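Local coordinates for cucumber peeling cupredoxin (Cucumis sativus, PDB 1JER), which binds a single copper ion in a cupredoxin fold and probably serves as an electron-transfer protein, at residues H47-F58 with H86-C96; N11-S19 with H95-S103. All coordinates share one frame; numbering follows the deposited sequence.

Contact 1: H47-F58 with H86-C96. With CU (copper (II) ion), chain B.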
loop_
_atom_site.group_PDB
_atom_site.type_symbol
_atom_site.label_atom_id
_atom_site.label_comp_id
_atom_site.label_asym_id
_atom_site.label_seq_id
_atom_site.Cartn_x
_atom_site.Cartn_y
_atom_site.Cartn_z
ATOM N N HIS A 47 -11.505 -6.703 -11.876
ATOM C CA HIS A 47 -10.946 -7.795 -10.987
ATOM C C HIS A 47 -10.855 -7.194 -9.583
ATOM O O HIS A 47 -11.199 -6.049 -9.339
ATOM C CB HIS A 47 -9.437 -7.990 -11.464
ATOM C CG HIS A 47 -9.391 -8.545 -12.849
ATOM N ND1 HIS A 47 -9.780 -9.836 -13.129
ATOM C CD2 HIS A 47 -9.066 -7.960 -14.046
ATOM C CE1 HIS A 47 -9.660 -10.052 -14.446
ATOM N NE2 HIS A 47 -9.226 -8.942 -15.011
ATOM N N ASN A 48 -10.272 -7.963 -8.662
ATOM C CA ASN A 48 -9.999 -7.395 -7.338
ATOM C C ASN A 48 -8.781 -8.165 -6.786
ATOM O O ASN A 48 -8.230 -9.007 -7.530
ATOM C CB ASN A 48 -11.182 -7.474 -6.406
ATOM C CG ASN A 48 -11.709 -8.883 -6.221
ATOM O OD1 ASN A 48 -12.924 -9.086 -6.032
ATOM N ND2 ASN A 48 -10.869 -9.854 -6.317
ATOM N N VAL A 49 -8.380 -7.803 -5.582
ATOM C CA VAL A 49 -7.241 -8.476 -4.956
ATOM C C VAL A 49 -7.621 -8.780 -3.499
ATOM O O VAL A 49 -7.988 -7.876 -2.771
ATOM C CB VAL A 49 -6.004 -7.546 -4.907
ATOM C CG1 VAL A 49 -4.860 -8.391 -4.262
ATOM C CG2 VAL A 49 -5.589 -7.159 -6.326
ATOM N N HIS A 50 -7.536 -10.066 -3.159
ATOM C CA HIS A 50 -7.871 -10.477 -1.796
ATOM C C HIS A 50 -6.802 -11.399 -1.266
ATOM O O HIS A 50 -6.328 -12.313 -1.929
ATOM C CB HIS A 50 -9.231 -11.231 -1.856
ATOM C CG HIS A 50 -9.653 -11.863 -0.582
ATOM N ND1 HIS A 50 -10.000 -11.167 0.547
ATOM C CD2 HIS A 50 -9.827 -13.182 -0.260
ATOM C CE1 HIS A 50 -10.330 -11.999 1.520
ATOM N NE2 HIS A 50 -10.233 -13.228 1.054
ATOM N N GLU A 51 -6.344 -11.141 -0.026
ATOM C CA GLU A 51 -5.329 -12.054 0.523
ATOM C C GLU A 51 -5.994 -13.198 1.242
ATOM O O GLU A 51 -7.034 -13.004 1.910
ATOM C CB GLU A 51 -4.434 -11.228 1.482
ATOM C CG GLU A 51 -3.355 -12.154 2.073
ATOM C CD GLU A 51 -2.410 -11.412 3.002
ATOM O OE1 GLU A 51 -2.586 -10.226 3.284
ATOM O OE2 GLU A 51 -1.445 -12.064 3.464
ATOM N N MET A 52 -5.583 -14.439 1.099
ATOM C CA MET A 52 -6.207 -15.559 1.796
ATOM C C MET A 52 -5.270 -15.987 2.978
ATOM O O MET A 52 -4.066 -15.845 2.865
ATOM C CB MET A 52 -6.242 -16.794 0.910
ATOM C CG MET A 52 -6.475 -16.559 -0.556
ATOM S SD MET A 52 -8.093 -17.252 -1.014
ATOM C CE MET A 52 -9.133 -15.999 -0.252
ATOM N N GLU A 53 -5.891 -16.599 3.961
ATOM C CA GLU A 53 -5.190 -17.050 5.153
ATOM C C GLU A 53 -4.395 -18.331 4.961
ATOM O O GLU A 53 -3.253 -18.429 5.438
ATOM C CB GLU A 53 -6.207 -17.246 6.286
ATOM C CG GLU A 53 -7.627 -16.889 5.967
ATOM C CD GLU A 53 -8.223 -17.398 4.692
ATOM O OE1 GLU A 53 -8.657 -18.564 4.595
ATOM O OE2 GLU A 53 -8.375 -16.581 3.739
ATOM N N THR A 54 -5.000 -19.347 4.371
ATOM C CA THR A 54 -4.459 -20.688 4.290
ATOM C C THR A 54 -4.287 -21.160 2.863
ATOM O O THR A 54 -5.033 -20.723 1.984
ATOM C CB THR A 54 -5.455 -21.726 4.938
ATOM O OG1 THR A 54 -5.849 -21.235 6.226
ATOM C CG2 THR A 54 -6.715 -21.761 4.061
ATOM N N LYS A 55 -3.352 -22.097 2.668
ATOM C CA LYS A 55 -3.084 -22.680 1.384
ATOM C C LYS A 55 -4.283 -23.477 0.849
ATOM O O LYS A 55 -4.468 -23.613 -0.350
ATOM C CB LYS A 55 -1.849 -23.605 1.393
ATOM C CG LYS A 55 -1.593 -24.181 -0.006
ATOM C CD LYS A 55 -0.630 -25.327 -0.016
ATOM C CE LYS A 55 -0.730 -26.135 -1.320
ATOM N NZ LYS A 55 -0.688 -25.209 -2.509
ATOM N N GLN A 56 -4.995 -24.091 1.797
ATOM C CA GLN A 56 -6.128 -24.979 1.412
ATOM C C GLN A 56 -7.192 -24.137 0.725
ATOM O O GLN A 56 -7.628 -24.488 -0.374
ATOM C CB GLN A 56 -6.658 -25.660 2.667
ATOM C CG GLN A 56 -5.838 -26.802 3.205
ATOM C CD GLN A 56 -4.433 -26.550 3.655
ATOM O OE1 GLN A 56 -4.113 -25.885 4.658
ATOM N NE2 GLN A 56 -3.457 -27.190 2.963
ATOM N N SER A 57 -7.545 -23.017 1.361
ATOM C CA SER A 57 -8.551 -22.120 0.747
ATOM C C SER A 57 -8.067 -21.566 -0.585
ATOM O O SER A 57 -8.832 -21.458 -1.552
ATOM C CB SER A 57 -8.765 -20.932 1.708
ATOM O OG SER A 57 -9.540 -21.385 2.797
ATOM N N PHE A 58 -6.801 -21.124 -0.623
ATOM C CA PHE A 58 -6.217 -20.578 -1.876
ATOM C C PHE A 58 -6.283 -21.649 -2.943
ATOM O O PHE A 58 -6.636 -21.432 -4.102
ATOM C CB PHE A 58 -4.702 -20.340 -1.540
ATOM C CG PHE A 58 -3.832 -19.940 -2.697
ATOM C CD1 PHE A 58 -3.944 -18.646 -3.242
ATOM C CD2 PHE A 58 -2.912 -20.790 -3.257
ATOM C CE1 PHE A 58 -3.119 -18.266 -4.279
ATOM C CE2 PHE A 58 -2.116 -20.434 -4.323
ATOM C CZ PHE A 58 -2.211 -19.131 -4.824
ATOM N N HIS A 86 2.482 -16.036 1.403
ATOM C CA HIS A 86 1.319 -15.133 1.287
ATOM C C HIS A 86 0.558 -15.574 0.019
ATOM O O HIS A 86 1.158 -16.010 -0.948
ATOM C CB HIS A 86 1.720 -13.695 1.202
ATOM C CG HIS A 86 2.245 -13.121 2.487
ATOM N ND1 HIS A 86 3.508 -13.397 2.947
ATOM C CD2 HIS A 86 1.682 -12.309 3.401
ATOM C CE1 HIS A 86 3.702 -12.773 4.098
ATOM N NE2 HIS A 86 2.622 -12.102 4.395
ATOM N N TYR A 87 -0.756 -15.471 0.104
ATOM C CA TYR A 87 -1.596 -15.995 -1.002
ATOM C C TYR A 87 -2.573 -14.880 -1.409
ATOM O O TYR A 87 -3.313 -14.366 -0.560
ATOM C CB TYR A 87 -2.491 -17.104 -0.323
ATOM C CG TYR A 87 -1.610 -18.249 0.162
ATOM C CD1 TYR A 87 -0.933 -19.039 -0.743
ATOM C CD2 TYR A 87 -1.436 -18.463 1.519
ATOM C CE1 TYR A 87 -0.109 -20.080 -0.312
ATOM C CE2 TYR A 87 -0.623 -19.505 1.963
ATOM C CZ TYR A 87 0.018 -20.291 1.040
ATOM O OH TYR A 87 0.845 -21.317 1.481
ATOM N N PHE A 88 -2.617 -14.567 -2.689
ATOM C CA PHE A 88 -3.572 -13.483 -3.106
ATOM C C PHE A 88 -4.385 -14.050 -4.282
ATOM O O PHE A 88 -3.845 -14.757 -5.135
ATOM C CB PHE A 88 -2.762 -12.308 -3.644
ATOM C CG PHE A 88 -1.863 -11.661 -2.600
ATOM C CD1 PHE A 88 -2.356 -10.682 -1.774
ATOM C CD2 PHE A 88 -0.531 -12.105 -2.495
ATOM C CE1 PHE A 88 -1.554 -10.115 -0.784
ATOM C CE2 PHE A 88 0.243 -11.545 -1.489
ATOM C CZ PHE A 88 -0.245 -10.552 -0.685
ATOM N N VAL A 89 -5.657 -13.643 -4.342
ATOM C CA VAL A 89 -6.449 -14.156 -5.481
ATOM C C VAL A 89 -7.375 -13.012 -5.943
ATOM O O VAL A 89 -7.536 -12.024 -5.261
ATOM C CB VAL A 89 -7.378 -15.301 -5.012
ATOM C CG1 VAL A 89 -6.544 -16.480 -4.499
ATOM C CG2 VAL A 89 -8.281 -14.811 -3.882
ATOM N N CYS A 90 -7.977 -13.270 -7.090
ATOM C CA CYS A 90 -9.078 -12.411 -7.551
ATOM C C CYS A 90 -10.368 -13.234 -7.289
ATOM O O CYS A 90 -10.386 -14.428 -7.622
ATOM C CB CYS A 90 -8.957 -12.257 -9.102
ATOM S SG CYS A 90 -10.423 -11.290 -9.672
ATOM N N THR A 91 -11.336 -12.632 -6.625
ATOM C CA THR A 91 -12.529 -13.387 -6.219
ATOM C C THR A 91 -13.668 -13.202 -7.202
ATOM O O THR A 91 -14.783 -13.649 -6.970
ATOM C CB THR A 91 -13.003 -13.015 -4.811
ATOM O OG1 THR A 91 -13.432 -11.669 -4.758
ATOM C CG2 THR A 91 -11.877 -13.168 -3.785
ATOM N N VAL A 92 -13.389 -12.557 -8.340
ATOM C CA VAL A 92 -14.497 -12.388 -9.328
ATOM C C VAL A 92 -14.717 -13.673 -10.062
ATOM O O VAL A 92 -13.821 -14.287 -10.612
ATOM C CB VAL A 92 -14.147 -11.264 -10.298
ATOM C CG1 VAL A 92 -15.047 -11.253 -11.523
ATOM C CG2 VAL A 92 -14.080 -9.924 -9.619
ATOM N N GLY A 93 -16.014 -14.105 -10.142
ATOM C CA GLY A 93 -16.332 -15.228 -10.975
ATOM C C GLY A 93 -15.471 -16.420 -10.939
ATOM O O GLY A 93 -15.254 -17.017 -9.848
ATOM N N THR A 94 -14.976 -16.891 -12.080
ATOM C CA THR A 94 -14.106 -18.093 -12.066
ATOM C C THR A 94 -12.638 -17.715 -12.222
ATOM O O THR A 94 -11.799 -18.568 -12.578
ATOM C CB THR A 94 -14.486 -18.992 -13.282
ATOM O OG1 THR A 94 -14.401 -18.208 -14.466
ATOM C CG2 THR A 94 -15.980 -19.379 -13.160
ATOM N N HIS A 95 -12.288 -16.451 -12.028
ATOM C CA HIS A 95 -10.904 -16.019 -12.305
ATOM C C HIS A 95 -9.884 -16.803 -11.496
ATOM O O HIS A 95 -8.824 -17.206 -11.989
ATOM C CB HIS A 95 -10.794 -14.526 -12.012
ATOM C CG HIS A 95 -11.653 -13.697 -12.912
ATOM N ND1 HIS A 95 -11.590 -12.340 -12.925
ATOM C CD2 HIS A 95 -12.590 -14.042 -13.828
ATOM C CE1 HIS A 95 -12.435 -11.829 -13.802
ATOM N NE2 HIS A 95 -13.065 -12.864 -14.371
ATOM N N CYS A 96 -10.176 -17.030 -10.207
ATOM C CA CYS A 96 -9.154 -17.775 -9.415
ATOM C C CYS A 96 -9.009 -19.165 -9.961
ATOM O O CYS A 96 -7.914 -19.686 -10.185
ATOM C CB CYS A 96 -9.632 -17.762 -7.962
ATOM S SG CYS A 96 -8.637 -18.706 -6.794
HETATM CU CU CU B . -10.253 -11.238 -11.843
HETATM O O HOH W 1 -1.686 -14.919 3.004
#
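His47 meets Cys90 and His95 at the type 1 copper site of a cupredoxin, where copper takes His47 ND1 at 2.0 Å, Cys90 SG at 2.2 Å and His95 ND1; Gln100 OE1 completes the set. The two imidazoles meet at their edges, neither lying over the other, planes 54° apart, because both point a ring nitrogen at one ion. The Cys90 thiolate lies in the plane of the His47 ring, at its edge, and Asn48 N-H donates to SG over 3.5 Å while Val92 N-H gives it a second bond. Two amide donors on one sulfur are likely to draw off some of its charge and fix its direction toward copper. Beyond Val49, whose CG1 rests near the Phe88 ring, His50 pairs with Val89 as an antiparallel hydrogen-bonded pair, N to O and O to N, and its CB packs on Thr91 CG2. Glu51 sits in the non-hydrogen-bonded pair with Phe88. Its chain is fully extended (chi1 -180°), running its methylenes past Phe88 CE1 and bringing OE2 to the edge of the His86 ring, 3.1 Å from CD2; a water that accepts from Tyr87 N also lies within hydrogen-bonding distance of this oxygen and of Met52 O. Met52 turns to the same face as Val89, and its flexible thioether lays SD 3.8 Å from Val89 CG2. Where the chain enters the helix that starts at Lys55, the phenol of Tyr87 is covered: Lys55 CA stands over one face, 4.2 Å from the ring centroid, while the Lys55 amine turns away to Asp59. Phe58 packs obliquely against this phenol, and its flat ring also packs against Val89, with CD1 3.6 Å from Val89 CG1 and CE1 3.7 Å from Phe88 O.

Contact 2: N11-S19 with H95-S103. With CU (copper (II) ion), chain B.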
loop_
_atom_site.group_PDB
_atom_site.type_symbol
_atom_site.label_atom_id
_atom_site.label_comp_id
_atom_site.label_asym_id
_atom_site.label_seq_id
_atom_site.Cartn_x
_atom_site.Cartn_y
_atom_site.Cartn_z
ATOM N N ASN A 11 4.736 -6.328 -17.150
ATOM C CA ASN A 11 3.907 -5.498 -18.090
ATOM C C ASN A 11 2.512 -6.083 -18.263
ATOM O O ASN A 11 1.600 -5.350 -18.720
ATOM C CB ASN A 11 4.598 -5.489 -19.463
ATOM C CG ASN A 11 5.847 -4.645 -19.532
ATOM O OD1 ASN A 11 6.703 -4.891 -20.413
ATOM N ND2 ASN A 11 5.982 -3.655 -18.693
ATOM N N THR A 12 2.319 -7.335 -17.946
ATOM C CA THR A 12 0.999 -7.966 -18.133
ATOM C C THR A 12 0.013 -7.538 -17.101
ATOM O O THR A 12 -1.214 -7.420 -17.321
ATOM C CB THR A 12 1.139 -9.491 -18.141
ATOM O OG1 THR A 12 1.967 -9.865 -19.238
ATOM C CG2 THR A 12 -0.213 -10.160 -18.265
ATOM N N GLY A 13 0.526 -7.232 -15.876
ATOM C CA GLY A 13 -0.441 -6.795 -14.873
ATOM C C GLY A 13 -1.216 -7.971 -14.321
ATOM O O GLY A 13 -0.815 -9.124 -14.455
ATOM N N TRP A 14 -2.331 -7.665 -13.658
ATOM C CA TRP A 14 -3.121 -8.677 -12.951
ATOM C C TRP A 14 -4.376 -8.984 -13.797
ATOM O O TRP A 14 -5.227 -8.109 -13.924
ATOM C CB TRP A 14 -3.577 -8.021 -11.643
ATOM C CG TRP A 14 -4.268 -8.865 -10.631
ATOM C CD1 TRP A 14 -5.448 -8.465 -10.006
ATOM C CD2 TRP A 14 -3.919 -10.110 -10.040
ATOM N NE1 TRP A 14 -5.827 -9.433 -9.101
ATOM C CE2 TRP A 14 -4.920 -10.447 -9.092
ATOM C CE3 TRP A 14 -2.862 -11.023 -10.227
ATOM C CZ2 TRP A 14 -4.916 -11.600 -8.328
ATOM C CZ3 TRP A 14 -2.864 -12.189 -9.447
ATOM C CH2 TRP A 14 -3.863 -12.482 -8.518
ATOM N N SER A 15 -4.412 -10.151 -14.406
ATOM C CA SER A 15 -5.621 -10.478 -15.228
ATOM C C SER A 15 -5.734 -11.974 -15.284
ATOM O O SER A 15 -4.906 -12.701 -14.672
ATOM C CB SER A 15 -5.570 -9.841 -16.600
ATOM O OG SER A 15 -4.475 -10.279 -17.366
ATOM N N VAL A 16 -6.730 -12.510 -15.964
ATOM C CA VAL A 16 -6.769 -13.979 -16.076
ATOM C C VAL A 16 -5.794 -14.386 -17.170
ATOM O O VAL A 16 -5.892 -13.958 -18.316
ATOM C CB VAL A 16 -8.212 -14.387 -16.548
ATOM C CG1 VAL A 16 -8.259 -15.892 -16.719
ATOM C CG2 VAL A 16 -9.176 -13.933 -15.444
ATOM N N PRO A 17 -4.829 -15.230 -16.833
ATOM C CA PRO A 17 -3.745 -15.502 -17.774
ATOM C C PRO A 17 -4.134 -16.569 -18.811
ATOM O O PRO A 17 -5.090 -17.307 -18.602
ATOM C CB PRO A 17 -2.663 -16.101 -16.849
ATOM C CG PRO A 17 -3.470 -16.865 -15.833
ATOM C CD PRO A 17 -4.708 -16.023 -15.580
ATOM N N SER A 18 -3.365 -16.584 -19.900
ATOM C CA SER A 18 -3.596 -17.605 -20.956
ATOM C C SER A 18 -3.081 -18.946 -20.465
ATOM O O SER A 18 -3.694 -19.998 -20.669
ATOM C CB SER A 18 -2.849 -17.142 -22.215
ATOM O OG SER A 18 -2.500 -15.759 -22.045
ATOM N N SER A 19 -1.978 -18.926 -19.706
ATOM C CA SER A 19 -1.515 -20.219 -19.122
ATOM C C SER A 19 -1.703 -20.151 -17.605
ATOM O O SER A 19 -1.359 -19.150 -16.976
ATOM C CB SER A 19 -0.012 -20.386 -19.387
ATOM O OG SER A 19 0.232 -20.886 -20.693
ATOM N N HIS A 95 -12.288 -16.451 -12.028
ATOM C CA HIS A 95 -10.904 -16.019 -12.305
ATOM C C HIS A 95 -9.884 -16.803 -11.496
ATOM O O HIS A 95 -8.824 -17.206 -11.989
ATOM C CB HIS A 95 -10.794 -14.526 -12.012
ATOM C CG HIS A 95 -11.653 -13.697 -12.912
ATOM N ND1 HIS A 95 -11.590 -12.340 -12.925
ATOM C CD2 HIS A 95 -12.590 -14.042 -13.828
ATOM C CE1 HIS A 95 -12.435 -11.829 -13.802
ATOM N NE2 HIS A 95 -13.065 -12.864 -14.371
ATOM N N CYS A 96 -10.176 -17.030 -10.207
ATOM C CA CYS A 96 -9.154 -17.775 -9.415
ATOM C C CYS A 96 -9.009 -19.165 -9.961
ATOM O O CYS A 96 -7.914 -19.686 -10.185
ATOM C CB CYS A 96 -9.632 -17.762 -7.962
ATOM S SG CYS A 96 -8.637 -18.706 -6.794
ATOM N N SER A 97 -10.135 -19.860 -10.256
ATOM C CA SER A 97 -9.955 -21.218 -10.795
ATOM C C SER A 97 -9.213 -21.234 -12.136
ATOM O O SER A 97 -8.742 -22.314 -12.479
ATOM C CB SER A 97 -11.364 -21.820 -11.128
ATOM O OG SER A 97 -12.078 -21.905 -9.918
ATOM N N ASN A 98 -9.215 -20.150 -12.866
ATOM C CA ASN A 98 -8.581 -20.011 -14.155
ATOM C C ASN A 98 -7.169 -19.488 -14.049
ATOM O O ASN A 98 -6.481 -19.170 -15.012
ATOM C CB ASN A 98 -9.454 -19.163 -15.093
ATOM C CG ASN A 98 -10.592 -20.061 -15.640
ATOM O OD1 ASN A 98 -11.753 -19.716 -15.543
ATOM N ND2 ASN A 98 -10.200 -21.221 -16.143
ATOM N N GLY A 99 -6.630 -19.467 -12.799
ATOM C CA GLY A 99 -5.206 -19.107 -12.672
ATOM C C GLY A 99 -4.897 -17.730 -12.190
ATOM O O GLY A 99 -3.701 -17.309 -12.137
ATOM N N GLN A 100 -5.896 -16.913 -11.866
ATOM C CA GLN A 100 -5.583 -15.561 -11.389
ATOM C C GLN A 100 -5.417 -15.644 -9.858
ATOM O O GLN A 100 -6.292 -15.278 -9.090
ATOM C CB GLN A 100 -6.629 -14.520 -11.728
ATOM C CG GLN A 100 -6.202 -13.101 -11.457
ATOM C CD GLN A 100 -7.206 -12.057 -11.908
ATOM O OE1 GLN A 100 -8.379 -12.369 -12.149
ATOM N NE2 GLN A 100 -6.758 -10.827 -12.068
ATOM N N LYS A 101 -4.250 -16.157 -9.487
ATOM C CA LYS A 101 -3.958 -16.309 -8.025
ATOM C C LYS A 101 -2.407 -16.343 -7.940
ATOM O O LYS A 101 -1.738 -16.658 -8.930
ATOM C CB LYS A 101 -4.506 -17.689 -7.591
ATOM C CG LYS A 101 -3.908 -18.838 -8.390
ATOM C CD LYS A 101 -4.753 -20.097 -8.270
ATOM C CE LYS A 101 -5.099 -20.433 -6.839
ATOM N NZ LYS A 101 -5.669 -21.842 -6.732
ATOM N N LEU A 102 -1.897 -15.904 -6.809
ATOM C CA LEU A 102 -0.417 -15.721 -6.711
ATOM C C LEU A 102 -0.011 -16.104 -5.278
ATOM O O LEU A 102 -0.645 -15.746 -4.318
ATOM C CB LEU A 102 -0.192 -14.190 -6.899
ATOM C CG LEU A 102 1.247 -13.750 -6.502
ATOM C CD1 LEU A 102 2.193 -14.070 -7.651
ATOM C CD2 LEU A 102 1.238 -12.224 -6.267
ATOM N N SER A 103 1.016 -16.952 -5.177
ATOM C CA SER A 103 1.524 -17.294 -3.839
ATOM C C SER A 103 3.010 -16.936 -3.829
ATOM O O SER A 103 3.744 -17.217 -4.769
ATOM C CB SER A 103 1.361 -18.792 -3.549
ATOM O OG SER A 103 2.120 -19.536 -4.415
HETATM CU CU CU B . -10.253 -11.238 -11.843
#
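A glutamine supplies the fourth copper ligand of this cupredoxin site, Gln100 OE1 binding the ion at 2.2 Å where most type 1 sites have a methionine sulfur; this ligand is characteristic of stellacyanins. The indole face of Trp14 lies beside the same side chain. CG of Gln100 sits almost squarely over the six-membered ring of Trp14, 3.6 Å from its centroid and 9° off the normal. Farther along, NE2 rides 3.3 Å above the indole plane, the amide tilted 50° to it. Gln100 reaches this position fully extended, CG trans to the backbone nitrogen (chi1 -170°), which leaves OE1 pointing at copper. Indole NE1 donates a hydrogen bond to Asn48 O, which limits the ring's rotation. With an alanine in place of Trp14, the Gln100 amide, held then mainly through OE1 on copper, would probably lose the surface beside it and be freer to swing its NE2 end, and Asn48 O would lose its indole donor. Val16, compact and branched, serves two neighbours: CG1 touches Asn98 CB, while CG2 stands over one face of the His95 ring, 3.8 Å from its centroid. Pro17 follows with its ring against the turn at Gly99, where a side chain would run into proline CG; that CG lies 3.7 Å from Gly99 O.

Contact 1 and contact 2 lie with their centres about 10 Å apart, share His95 and Cys96, and meet at the one copper ion, contact 1 giving His47 and Cys90, contact 2 Gln100, and both His95. Along the chain the 47-58 and 86-96 pairing is nested inside the loop closed by 11-19 and 95-103. Strands 84-89 and 101-107 are antiparallel neighbours in one sheet, joined by the probable bond from Leu102 N to Phe88 O, 2.8 Å; strand 50-52 lies at its edge. Cys61 ties Cys96 to the helix 55-60 region by a disulfide. Three ligands thus come from one short run between strands 84-89 and 101-107, while His47, just before strand 50-52, is brought in from far back in the sequence.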